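Local coordinates for pyrroline carboxylate reductase (PDB 2RCY) that reduces 1-pyrroline-5-carboxylate to proline, the last step of proline synthesis, using a nicotinamide cofactor, at the interface of chains A and B. Sequence-based numbering; all coordinates share one arbitrary frame. Chains: chain A/B, Pyrroline carboxylate reductase.

Contact 1: the interface of chains A and B. Residues chain A 229, 232-233, 236; chain B 172, 252-253, 256.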
ATOM      1  N   ILE A 229     -14.854 -22.232   8.733  1.00 26.13           N
ATOM      2  CA  ILE A 229     -15.102 -20.808   8.968  1.00 25.89           C
ATOM      3  C   ILE A 229     -13.895 -20.083   9.576  1.00 25.77           C
ATOM      4  O   ILE A 229     -13.548 -18.979   9.148  1.00 25.74           O
ATOM      5  CB  ILE A 229     -16.348 -20.612   9.873  1.00 25.91           C
ATOM      6  CG1 ILE A 229     -17.559 -21.339   9.278  1.00 25.84           C
ATOM      7  CG2 ILE A 229     -16.650 -19.129  10.075  1.00 25.94           C
ATOM      8  CD1 ILE A 229     -18.772 -21.381  10.187  1.00 25.85           C
ATOM      9  N   VAL A 232     -11.025 -18.976   7.280  1.00 24.72           N
ATOM     10  CA  VAL A 232     -11.285 -17.748   6.529  1.00 24.61           C
ATOM     11  C   VAL A 232     -10.999 -16.495   7.372  1.00 24.56           C
ATOM     12  O   VAL A 232     -10.430 -15.521   6.873  1.00 24.53           O
ATOM     13  CB  VAL A 232     -12.731 -17.740   5.956  1.00 24.55           C
ATOM     14  CG1 VAL A 232     -13.104 -16.374   5.398  1.00 24.49           C
ATOM     15  CG2 VAL A 232     -12.873 -18.803   4.879  1.00 24.46           C
ATOM     16  N   GLY A 233     -11.381 -16.538   8.646  1.00 24.55           N
ATOM     17  CA  GLY A 233     -11.110 -15.450   9.585  1.00 24.49           C
ATOM     18  C   GLY A 233      -9.632 -15.254   9.879  1.00 24.50           C
ATOM     19  O   GLY A 233      -9.169 -14.120  10.025  1.00 24.51           O
ATOM     20  N   SER A 236      -7.766 -13.773   6.854  1.00 24.79           N
ATOM     21  CA  SER A 236      -7.976 -12.331   6.848  1.00 24.91           C
ATOM     22  C   SER A 236      -6.984 -11.606   7.760  1.00 25.01           C
ATOM     23  O   SER A 236      -6.472 -10.545   7.401  1.00 24.99           O
ATOM     24  CB  SER A 236      -9.413 -12.012   7.265  1.00 24.82           C
ATOM     25  OG  SER A 236      -9.636 -10.615   7.313  1.00 25.07           O
TER
ATOM     26  N   TYR B 172      -8.495 -16.200  17.157  1.00 25.34           N
ATOM     27  CA  TYR B 172      -8.081 -14.798  17.111  1.00 25.28           C
ATOM     28  C   TYR B 172      -7.297 -14.440  18.368  1.00 25.17           C
ATOM     29  O   TYR B 172      -6.270 -13.760  18.291  1.00 25.25           O
ATOM     30  CB  TYR B 172      -9.283 -13.852  16.969  1.00 25.26           C
ATOM     31  CG  TYR B 172     -10.265 -14.201  15.871  1.00 25.46           C
ATOM     32  CD1 TYR B 172     -11.633 -13.998  16.052  1.00 25.54           C
ATOM     33  CD2 TYR B 172      -9.835 -14.728  14.651  1.00 25.49           C
ATOM     34  CE1 TYR B 172     -12.543 -14.311  15.052  1.00 25.50           C
ATOM     35  CE2 TYR B 172     -10.739 -15.048  13.647  1.00 25.45           C
ATOM     36  CZ  TYR B 172     -12.088 -14.837  13.854  1.00 25.44           C
ATOM     37  OH  TYR B 172     -12.983 -15.153  12.861  1.00 25.58           O
ATOM     38  N   ALA B 252     -15.230 -11.590   7.689  1.00 29.46           N
ATOM     39  CA  ALA B 252     -14.844 -12.594   6.698  1.00 29.51           C
ATOM     40  C   ALA B 252     -15.341 -13.978   7.110  1.00 29.65           C
ATOM     41  O   ALA B 252     -15.852 -14.734   6.281  1.00 29.70           O
ATOM     42  CB  ALA B 252     -13.333 -12.602   6.502  1.00 29.41           C
ATOM     43  N   ALA B 253     -15.195 -14.289   8.397  1.00 29.74           N
ATOM     44  CA  ALA B 253     -15.684 -15.539   8.972  1.00 29.90           C
ATOM     45  C   ALA B 253     -17.214 -15.603   8.955  1.00 30.08           C
ATOM     46  O   ALA B 253     -17.793 -16.641   8.632  1.00 30.06           O
ATOM     47  CB  ALA B 253     -15.152 -15.712  10.387  1.00 29.74           C
ATOM     48  N   LYS B 256     -18.320 -16.290   5.421  1.00 32.53           N
ATOM     49  CA  LYS B 256     -18.103 -17.701   5.096  1.00 32.86           C
ATOM     50  C   LYS B 256     -19.179 -18.591   5.722  1.00 33.31           C
ATOM     51  O   LYS B 256     -19.622 -19.564   5.109  1.00 33.24           O
ATOM     52  CB  LYS B 256     -16.703 -18.143   5.542  1.00 32.72           C
ATOM     53  CG  LYS B 256     -16.390 -19.628   5.356  1.00 32.34           C
ATOM     54  CD  LYS B 256     -16.292 -20.015   3.889  1.00 31.78           C
ATOM     55  CE  LYS B 256     -15.919 -21.475   3.730  1.00 31.44           C
ATOM     56  NZ  LYS B 256     -15.587 -21.800   2.317  1.00 31.35           N
TER

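Contact 2: the interface of chains A and B. Residues chain A 176, 242, 245-246; chain B 176, 237, 242, 246.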
ATOM      1  N   PHE A 176      -8.620  -4.590  21.574  1.00 24.31           N
ATOM      2  CA  PHE A 176      -8.975  -5.893  21.012  1.00 24.24           C
ATOM      3  C   PHE A 176     -10.433  -6.222  21.345  1.00 24.32           C
ATOM      4  O   PHE A 176     -11.228  -6.516  20.449  1.00 24.24           O
ATOM      5  CB  PHE A 176      -8.026  -6.964  21.563  1.00 24.22           C
ATOM      6  CG  PHE A 176      -8.148  -8.311  20.900  1.00 24.19           C
ATOM      7  CD1 PHE A 176      -7.851  -8.475  19.551  1.00 24.05           C
ATOM      8  CD2 PHE A 176      -8.516  -9.428  21.643  1.00 24.40           C
ATOM      9  CE1 PHE A 176      -7.948  -9.724  18.945  1.00 24.16           C
ATOM     10  CE2 PHE A 176      -8.612 -10.685  21.047  1.00 24.32           C
ATOM     11  CZ  PHE A 176      -8.328 -10.830  19.693  1.00 24.17           C
ATOM     12  N   PHE A 242      -1.876  -8.956  11.057  1.00 25.53           N
ATOM     13  CA  PHE A 242      -2.311  -8.843  12.452  1.00 25.47           C
ATOM     14  C   PHE A 242      -1.152  -9.043  13.424  1.00 25.51           C
ATOM     15  O   PHE A 242      -0.987  -8.267  14.365  1.00 25.45           O
ATOM     16  CB  PHE A 242      -3.437  -9.843  12.735  1.00 25.44           C
ATOM     17  CG  PHE A 242      -3.909  -9.851  14.162  1.00 25.20           C
ATOM     18  CD1 PHE A 242      -4.740  -8.847  14.642  1.00 25.16           C
ATOM     19  CD2 PHE A 242      -3.540 -10.882  15.021  1.00 25.21           C
ATOM     20  CE1 PHE A 242      -5.184  -8.860  15.960  1.00 25.25           C
ATOM     21  CE2 PHE A 242      -3.979 -10.905  16.340  1.00 25.09           C
ATOM     22  CZ  PHE A 242      -4.803  -9.892  16.810  1.00 25.26           C
ATOM     23  N   THR A 245       1.315  -6.119  13.252  1.00 26.27           N
ATOM     24  CA  THR A 245       0.646  -4.964  13.848  1.00 26.40           C
ATOM     25  C   THR A 245       0.813  -4.953  15.367  1.00 26.60           C
ATOM     26  O   THR A 245       1.170  -3.929  15.949  1.00 26.69           O
ATOM     27  CB  THR A 245      -0.853  -4.927  13.456  1.00 26.30           C
ATOM     28  OG1 THR A 245      -0.968  -4.721  12.045  1.00 25.84           O
ATOM     29  CG2 THR A 245      -1.596  -3.812  14.182  1.00 26.21           C
ATOM     30  N   VAL A 246       0.567  -6.105  15.991  1.00 26.88           N
ATOM     31  CA  VAL A 246       0.704  -6.265  17.435  1.00 27.14           C
ATOM     32  C   VAL A 246       2.171  -6.129  17.861  1.00 27.31           C
ATOM     33  O   VAL A 246       2.483  -5.389  18.796  1.00 27.23           O
ATOM     34  CB  VAL A 246       0.112  -7.621  17.914  1.00 27.15           C
ATOM     35  CG1 VAL A 246       0.341  -7.824  19.408  1.00 27.16           C
ATOM     36  CG2 VAL A 246      -1.375  -7.701  17.594  1.00 27.16           C
TER
ATOM     37  N   PHE B 176      -3.402 -13.526  18.953  1.00 24.33           N
ATOM     38  CA  PHE B 176      -3.136 -12.304  19.707  1.00 24.40           C
ATOM     39  C   PHE B 176      -2.107 -12.560  20.814  1.00 24.44           C
ATOM     40  O   PHE B 176      -1.141 -11.807  20.953  1.00 24.41           O
ATOM     41  CB  PHE B 176      -4.442 -11.737  20.281  1.00 24.36           C
ATOM     42  CG  PHE B 176      -4.293 -10.391  20.938  1.00 24.34           C
ATOM     43  CD1 PHE B 176      -3.792  -9.298  20.229  1.00 24.32           C
ATOM     44  CD2 PHE B 176      -4.678 -10.207  22.261  1.00 24.27           C
ATOM     45  CE1 PHE B 176      -3.663  -8.052  20.836  1.00 24.22           C
ATOM     46  CE2 PHE B 176      -4.555  -8.961  22.876  1.00 24.32           C
ATOM     47  CZ  PHE B 176      -4.044  -7.884  22.162  1.00 24.33           C
ATOM     48  N   LEU B 237      -0.930   0.997  16.725  1.00 25.11           N
ATOM     49  CA  LEU B 237      -2.069   0.138  16.398  1.00 25.19           C
ATOM     50  C   LEU B 237      -3.043   0.831  15.446  1.00 25.37           C
ATOM     51  O   LEU B 237      -3.600   0.196  14.549  1.00 25.30           O
ATOM     52  CB  LEU B 237      -2.803  -0.312  17.668  1.00 25.18           C
ATOM     53  CG  LEU B 237      -2.154  -1.375  18.565  1.00 25.14           C
ATOM     54  CD1 LEU B 237      -3.001  -1.623  19.806  1.00 24.90           C
ATOM     55  CD2 LEU B 237      -1.913  -2.683  17.820  1.00 24.94           C
ATOM     56  N   PHE B 242      -5.345  -1.747  13.381  1.00 25.63           N
ATOM     57  CA  PHE B 242      -5.581  -2.907  14.246  1.00 25.50           C
ATOM     58  C   PHE B 242      -7.067  -3.230  14.402  1.00 25.57           C
ATOM     59  O   PHE B 242      -7.468  -4.393  14.319  1.00 25.43           O
ATOM     60  CB  PHE B 242      -4.934  -2.665  15.613  1.00 25.45           C
ATOM     61  CG  PHE B 242      -5.217  -3.735  16.631  1.00 25.31           C
ATOM     62  CD1 PHE B 242      -4.529  -4.944  16.604  1.00 25.22           C
ATOM     63  CD2 PHE B 242      -6.157  -3.524  17.636  1.00 25.24           C
ATOM     64  CE1 PHE B 242      -4.782  -5.928  17.553  1.00 25.20           C
ATOM     65  CE2 PHE B 242      -6.419  -4.505  18.589  1.00 25.25           C
ATOM     66  CZ  PHE B 242      -5.730  -5.709  18.548  1.00 25.20           C
ATOM     67  N   VAL B 246      -9.171  -6.646  12.971  1.00 26.73           N
ATOM     68  CA  VAL B 246      -9.964  -7.535  13.816  1.00 27.03           C
ATOM     69  C   VAL B 246     -11.402  -7.628  13.299  1.00 27.21           C
ATOM     70  O   VAL B 246     -11.953  -8.723  13.188  1.00 27.17           O
ATOM     71  CB  VAL B 246      -9.934  -7.079  15.304  1.00 27.02           C
ATOM     72  CG1 VAL B 246     -10.898  -7.897  16.153  1.00 27.05           C
ATOM     73  CG2 VAL B 246      -8.522  -7.181  15.868  1.00 27.03           C
TER

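Contact 3: the interface of chains A and B. Residues chain A 223, 230, 234; chain B 167-168, 171-172.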
ATOM      1  N   ILE A 223      -8.629 -25.333  16.332  1.00 29.90           N
ATOM      2  CA  ILE A 223      -9.878 -24.631  16.039  1.00 29.71           C
ATOM      3  C   ILE A 223     -10.181 -24.578  14.538  1.00 29.52           C
ATOM      4  O   ILE A 223     -11.341 -24.478  14.133  1.00 29.48           O
ATOM      5  CB  ILE A 223      -9.866 -23.215  16.657  1.00 29.72           C
ATOM      6  CG1 ILE A 223      -9.858 -23.326  18.180  1.00 29.76           C
ATOM      7  CG2 ILE A 223     -11.075 -22.393  16.212  1.00 29.70           C
ATOM      8  CD1 ILE A 223      -9.647 -22.033  18.871  1.00 29.85           C
ATOM      9  N   THR A 230     -13.269 -20.714  10.570  1.00 25.57           N
ATOM     10  CA  THR A 230     -12.125 -20.147  11.283  1.00 25.36           C
ATOM     11  C   THR A 230     -10.933 -19.907  10.356  1.00 25.24           C
ATOM     12  O   THR A 230     -10.203 -18.922  10.509  1.00 25.16           O
ATOM     13  CB  THR A 230     -11.719 -21.043  12.474  1.00 25.37           C
ATOM     14  OG1 THR A 230     -12.791 -21.074  13.423  1.00 25.45           O
ATOM     15  CG2 THR A 230     -10.470 -20.520  13.160  1.00 25.27           C
ATOM     16  N   LEU A 234      -8.897 -16.360   9.970  1.00 24.45           N
ATOM     17  CA  LEU A 234      -7.451 -16.329  10.203  1.00 24.53           C
ATOM     18  C   LEU A 234      -6.673 -15.861   8.977  1.00 24.55           C
ATOM     19  O   LEU A 234      -5.678 -15.144   9.100  1.00 24.56           O
ATOM     20  CB  LEU A 234      -6.952 -17.702  10.665  1.00 24.45           C
ATOM     21  CG  LEU A 234      -6.520 -17.877  12.126  1.00 24.55           C
ATOM     22  CD1 LEU A 234      -7.385 -17.089  13.107  1.00 24.63           C
ATOM     23  CD2 LEU A 234      -6.506 -19.350  12.491  1.00 24.54           C
TER
ATOM     24  N   GLY B 167     -17.291 -18.926  18.218  1.00 26.18           N
ATOM     25  CA  GLY B 167     -16.721 -20.178  17.719  1.00 26.09           C
ATOM     26  C   GLY B 167     -15.305 -20.040  17.191  1.00 26.09           C
ATOM     27  O   GLY B 167     -14.425 -20.834  17.538  1.00 26.02           O
ATOM     28  N   CYS B 168     -15.089 -19.030  16.348  1.00 26.02           N
ATOM     29  CA  CYS B 168     -13.775 -18.764  15.756  1.00 25.90           C
ATOM     30  C   CYS B 168     -12.898 -17.951  16.693  1.00 25.86           C
ATOM     31  O   CYS B 168     -11.668 -18.004  16.609  1.00 25.93           O
ATOM     32  CB  CYS B 168     -13.924 -17.999  14.444  1.00 25.91           C
ATOM     33  SG  CYS B 168     -15.001 -18.766  13.254  1.00 25.75           S
ATOM     34  N   ALA B 171      -9.277 -18.662  18.263  1.00 25.62           N
ATOM     35  CA  ALA B 171      -8.171 -18.613  17.302  1.00 25.52           C
ATOM     36  C   ALA B 171      -7.613 -17.200  17.123  1.00 25.45           C
ATOM     37  O   ALA B 171      -6.405 -17.028  16.956  1.00 25.55           O
ATOM     38  CB  ALA B 171      -8.601 -19.190  15.968  1.00 25.48           C
ATOM     39  N   TYR B 172      -8.495 -16.200  17.157  1.00 25.34           N
ATOM     40  CA  TYR B 172      -8.081 -14.798  17.111  1.00 25.28           C
ATOM     41  C   TYR B 172      -7.297 -14.440  18.368  1.00 25.17           C
ATOM     42  O   TYR B 172      -6.270 -13.760  18.291  1.00 25.25           O
ATOM     43  CB  TYR B 172      -9.283 -13.852  16.969  1.00 25.26           C
ATOM     44  CG  TYR B 172     -10.265 -14.201  15.871  1.00 25.46           C
ATOM     45  CD1 TYR B 172     -11.633 -13.998  16.052  1.00 25.54           C
ATOM     46  CD2 TYR B 172      -9.835 -14.728  14.651  1.00 25.49           C
ATOM     47  CE1 TYR B 172     -12.543 -14.311  15.052  1.00 25.50           C
ATOM     48  CE2 TYR B 172     -10.739 -15.048  13.647  1.00 25.45           C
ATOM     49  CZ  TYR B 172     -12.088 -14.837  13.854  1.00 25.44           C
ATOM     50  OH  TYR B 172     -12.983 -15.153  12.861  1.00 25.58           O
TER

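Contact 1: the interface of chains A and B
Helix 229-239 of chain A, at A:Gly233, runs roughly antiparallel to helix 242-260 of chain B, and the two backbones come so near at B:Ala253 that CA of A:Gly233 and CA of B:Ala253 are 4.6 Å apart. Glycine and alanine suit this place because nothing longer than a methyl stands between the helices. The neighbouring A:Val232 turns both its methyl branches to chain B. Its CG1, anti to the backbone N (chi1 169°), rests against the main chain of B:Ala252 and is 3.9 Å from that residue's CB. The other methyl, CG2, meets the alkyl part of B:Lys256 at 3.6 Å from CG. The two side chains cross at about a right angle; the lysine CG, anti to the backbone N (chi1 175°), meets the valine, and the bend at chi2 (68°) folds CD along it as well. A lysine fits here because its methylenes can cover an apolar neighbour. CG2 of A:Ile229 packs on CB of B:Ala253 at 3.7 Å. At the far end, CB of A:Ser236, a small residue, touches CB of B:Ala252 at 4.0 Å. B:Tyr172 flanks the glycine, its phenol OH 3.8 Å from CA of A:Gly233. The patch holds two helices of different subunits close, contributing to the intertwined dimer typical of pyrroline-5-carboxylate reductases.

Contact 2: the interface of chains A and B
A:Phe176 and B:Phe176, the same residue from each subunit, lay their rings face to face where the two-fold relation brings helices 169-186 together. The planes are 6° from parallel, the centroids 4.3 Å apart, and the side chains pass in opposite directions, so that CG of each lies over the middle of the other ring. Beside this stack sits the tight part of the contact. A:Phe242 and B:Phe242, at the first turn of helix 242-260, meet rim to rim, CE1 of one 3.4 Å from CE1 of the other. Each also crosses the opposite Phe176 at about a right angle: CZ of B:Phe242 is 3.6 Å from CD1 of A:Phe176, and the symmetry-related pair repeats this. With CG anti to the backbone N (chi1 177° and 175°), both Phe242 rings point from their helix starts into the partner. Flat rings serve well here, since they can stack and abut by their rims around one axis. The valines plug the angles between them; CG2 of B:Val246 covers a face of its own Phe242 ring and reaches CE1 of A:Phe242 at 3.7 Å. Packing is looser toward A:Thr245 and B:Leu237, where contacts are sparser and rest on methyl groups. CG2 of A:Thr245 touches two chain B groups lying to the same side of it, CB of B:Phe242 and CD2 of B:Leu237, each at 3.8 Å.

Contact 3: the interface of chains A and B
A:Thr230 and B:Cys168 meet within the helical dimerisation region of the pyrroline-5-carboxylate reductase family, where helix 229-239 of one subunit packs on the start of helix 169-186 of the other. A weak hydrogen bond runs from the thiol SG of B:Cys168 to the hydroxyl OG1 of A:Thr230, 3.2 Å long. SG stands beside its own backbone N (chi1 -54°), which turns the thiol toward the first turn of the chain A helix. Threonine suits the spot by offering both kinds of surface: OG1 goes to the sulfur, while the methyl CG2 serves the apolar group.

Apolar contacts converge on the methyl of B:Ala171. CG2 of A:Thr230 lies 3.6 Å from its CB, and CD1 of A:Leu234 approaches the same CB at 3.8 Å. A small alanine allows three chain A residues to close on this turn. The third, A:Ile223, the last residue of helix 216-223, itself lines an NADP pocket, so the dimer contact adjoins the cofactor site; its CD1 lies over the backbone of B:Ala171, 4.0 Å from CA. A:Leu234 also spans to B:Tyr172, crossing it obliquely, with CD1 3.7 Å from ring carbon CD2. The tyrosine ring carries the carbonyl O of B:Cys168 over the centre of one face, 3.9 Å above the plane.

Contact 1 and contact 3 are neighbours, their C-alpha centres about 7 Å apart; each is about 15 Å from contact 2. Helix 229-239 of chain A enters both contact 1 and contact 3, facing helix 242-260 of chain B in one and the start of helix 169-186 in the other, with B:Tyr172 common to the two. Contact 2 unites the same three helices near the two-fold axis, so contacts 1 and 3 recur on its other side with the chains exchanged. The helices thus interlock into a dimer; dimers of this kind assemble into decamers in several members of the family, which agrees with the ten chains deposited.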